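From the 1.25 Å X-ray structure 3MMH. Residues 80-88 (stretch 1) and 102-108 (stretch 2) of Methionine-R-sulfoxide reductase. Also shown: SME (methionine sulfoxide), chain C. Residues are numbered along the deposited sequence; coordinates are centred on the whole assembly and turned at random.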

# COMPACT_ATOMS: atom_id res chain seq x y z
N PHE A 80 19.36 1.63 9.75
CA PHE A 80 20.41 0.84 9.09
C PHE A 80 20.94 -0.23 10.05
O PHE A 80 21.28 0.07 11.18
N GLY A 81 21.08 -1.45 9.55
CA GLY A 81 21.67 -2.55 10.28
C GLY A 81 20.83 -3.21 11.31
O GLY A 81 21.29 -4.20 11.87
N ARG A 82 19.62 -2.72 11.59
CA ARG A 82 18.74 -3.31 12.60
C ARG A 82 17.65 -4.11 11.90
O ARG A 82 17.13 -3.69 10.83
N GLY A 83 17.23 -5.19 12.51
CA GLY A 83 16.20 -6.03 11.96
C GLY A 83 16.67 -6.83 10.76
O GLY A 83 17.73 -6.59 10.24
N VAL A 84 15.81 -7.75 10.30
CA VAL A 84 16.12 -8.43 9.03
C VAL A 84 16.29 -7.37 7.90
O VAL A 84 17.11 -7.54 7.04
N CYS A 85 15.40 -6.37 7.90
CA CYS A 85 15.44 -5.38 6.84
C CYS A 85 16.76 -4.56 6.83
O CYS A 85 17.36 -4.41 5.81
N GLY A 86 17.14 -4.09 8.03
CA GLY A 86 18.37 -3.35 8.12
C GLY A 86 19.59 -4.17 7.89
O GLY A 86 20.64 -3.67 7.41
N GLN A 87 19.54 -5.47 8.27
CA GLN A 87 20.59 -6.41 7.93
C GLN A 87 20.74 -6.67 6.46
O GLN A 87 21.89 -6.74 5.94
N ALA A 88 19.64 -6.81 5.74
CA ALA A 88 19.73 -7.03 4.29
C ALA A 88 20.38 -5.83 3.66
O ALA A 88 21.21 -5.97 2.74
N ALA A 102 14.73 -17.67 16.00
CA ALA A 102 16.13 -17.94 16.00
C ALA A 102 17.00 -16.94 15.29
O ALA A 102 18.22 -17.16 15.10
N HIS A 103 16.39 -15.82 14.88
CA HIS A 103 17.12 -14.89 14.07
C HIS A 103 17.63 -13.75 14.91
O HIS A 103 16.82 -13.09 15.58
N PRO A 104 18.94 -13.43 14.78
CA PRO A 104 19.39 -12.33 15.63
C PRO A 104 18.75 -10.98 15.28
O PRO A 104 18.74 -10.62 14.08
N ASP A 105 18.22 -10.28 16.28
CA ASP A 105 17.72 -8.89 16.14
C ASP A 105 16.53 -8.69 15.15
O ASP A 105 16.40 -7.63 14.59
N HIS A 106 15.69 -9.69 14.95
CA HIS A 106 14.43 -9.54 14.25
C HIS A 106 13.60 -8.44 14.91
O HIS A 106 13.52 -8.36 16.16
N ILE A 107 13.00 -7.61 14.07
CA ILE A 107 12.09 -6.58 14.56
C ILE A 107 10.66 -7.12 14.34
O ILE A 107 10.20 -7.27 13.19
N ALA A 108 9.94 -7.30 15.44
CA ALA A 108 8.61 -7.84 15.43
C ALA A 108 7.52 -6.74 15.33
O ALA A 108 6.82 -6.47 16.30

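The rule of this contact is that one carboxylate and one carboxamide, each used at both ends, tie a loop to the segment leading into a helix and to the helix itself. Asp105 (chi1 t), whose CA-to-CB bond points toward stretch 1, is the hub. Its OD2 accepts from Arg82 NE at 2.8 Å and its OD1 from Arg82 NH2 at 2.9 Å, a two-pronged salt bridge in which the carboxylate lies at the edge of the guanidinium. Arg82 starts sideways, and an all-m chain through chi3 brings its end to the acid. Asp105 OD2 also accepts from Gly83 N at 3.1 Å and from a water at 2.7 Å. That water donates as well to Gly81 O at 2.7 Å and accepts from Gln87 NE2 at 2.9 Å, so all three of its partners come from this contact.

Gln87 (m, t) points toward the loop and uses both ends of its amide: NE2 gives one hydrogen to the water and the other to Pro104 O at 2.9 Å, while OE1 receives His103 NE2 at 2.9 Å, near the plane of the imidazole. His103, chi1 t, points in to meet it.

Carbon contacts complete the packing. Val84 (t) sets CG2 3.7 Å from His103 CD2 and 3.8 Å from His106 CD2, although His106 itself points away. Ile107 (m, t) leaves its CA-to-CB bond sideways, but its end comes nearer, with CG1 3.5 Å from Gly83 CA. Positive phi favours glycine at Gly83, and an ideal CB would clash with Ile107 CD1 (2.6 Å) and SME O (2.5 Å). Gly83 CA also makes a CA-H...O contact with Asp105 O at 3.1 Å.

Backbone groups from both stretches hold the methionine sulfoxide, a compound of the kind the enzyme's name points to. Val84 N (2.8 Å) and Ile107 N (2.9 Å) share SME OXT, Cys85 N binds SME O at 2.8 Å, and SME N donates to Ile107 O at 2.8 Å.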

# COMPACT_ATOMS: atom_id res chain seq x y z
CB PHE A 80 21.58 1.77 8.71
CG PHE A 80 22.72 1.07 8.08
CD1 PHE A 80 22.67 0.71 6.77
CD2 PHE A 80 23.82 0.69 8.84
CE1 PHE A 80 23.69 0.04 6.18
CE2 PHE A 80 24.84 -0.04 8.28
CZ PHE A 80 24.82 -0.38 6.94
CB ARG A 82 18.13 -2.18 13.39
CG ARG A 82 19.14 -1.32 14.21
CD ARG A 82 19.91 -2.10 15.26
NE ARG A 82 19.06 -2.97 16.08
CZ ARG A 82 18.55 -2.58 17.23
NH1 ARG A 82 18.69 -1.38 17.67
NH2 ARG A 82 17.81 -3.42 17.94
CB VAL A 84 15.04 -9.47 8.72
CG1 VAL A 84 15.40 -10.30 7.52
CG2 VAL A 84 14.78 -10.39 9.93
CB CYS A 85 14.27 -4.47 6.91
SG CYS A 85 12.66 -5.19 6.45
CB GLN A 87 20.39 -7.75 8.61
CG GLN A 87 20.55 -7.71 10.10
CD GLN A 87 19.93 -8.89 10.84
OE1 GLN A 87 19.47 -9.86 10.23
NE2 GLN A 87 19.90 -8.78 12.15
CB ALA A 88 18.35 -7.28 3.69
CB ALA A 102 16.33 -19.33 15.47
CB HIS A 103 16.29 -14.35 12.91
CG HIS A 103 17.17 -13.78 11.86
ND1 HIS A 103 17.84 -14.55 10.92
CD2 HIS A 103 17.36 -12.49 11.51
CE1 HIS A 103 18.49 -13.73 10.11
NE2 HIS A 103 18.22 -12.49 10.46
CB PRO A 104 20.92 -12.32 15.39
CG PRO A 104 21.27 -13.69 14.87
CD PRO A 104 20.05 -14.21 14.15
CB ASP A 105 18.85 -7.93 15.78
CG ASP A 105 18.51 -6.46 15.95
OD1 ASP A 105 17.86 -6.11 16.97
OD2 ASP A 105 18.87 -5.62 15.08
CB HIS A 106 13.69 -10.90 14.25
CG HIS A 106 12.32 -10.83 13.68
ND1 HIS A 106 11.21 -10.81 14.48
CD2 HIS A 106 11.87 -10.73 12.41
CE1 HIS A 106 10.12 -10.74 13.74
NE2 HIS A 106 10.50 -10.65 12.47
CB ILE A 107 12.36 -5.24 13.91
CG1 ILE A 107 13.75 -4.72 14.16
CG2 ILE A 107 11.26 -4.24 14.28
CD1 ILE A 107 14.07 -3.50 13.35
CB ALA A 108 8.36 -8.85 16.64
N SME C . 10.56 -7.94 10.50
CA SME C . 11.23 -6.77 9.90
CB SME C . 10.49 -5.44 10.16
CG SME C . 9.36 -5.10 9.17
S SME C . 7.88 -5.97 9.51
OE SME C . 7.90 -7.38 9.86
CE SME C . 6.89 -5.43 8.18
C SME C . 12.67 -6.70 10.33
O SME C . 13.38 -5.83 9.82
OXT SME C . 13.11 -7.57 11.17
O HOH W 1 20.90 -6.40 13.47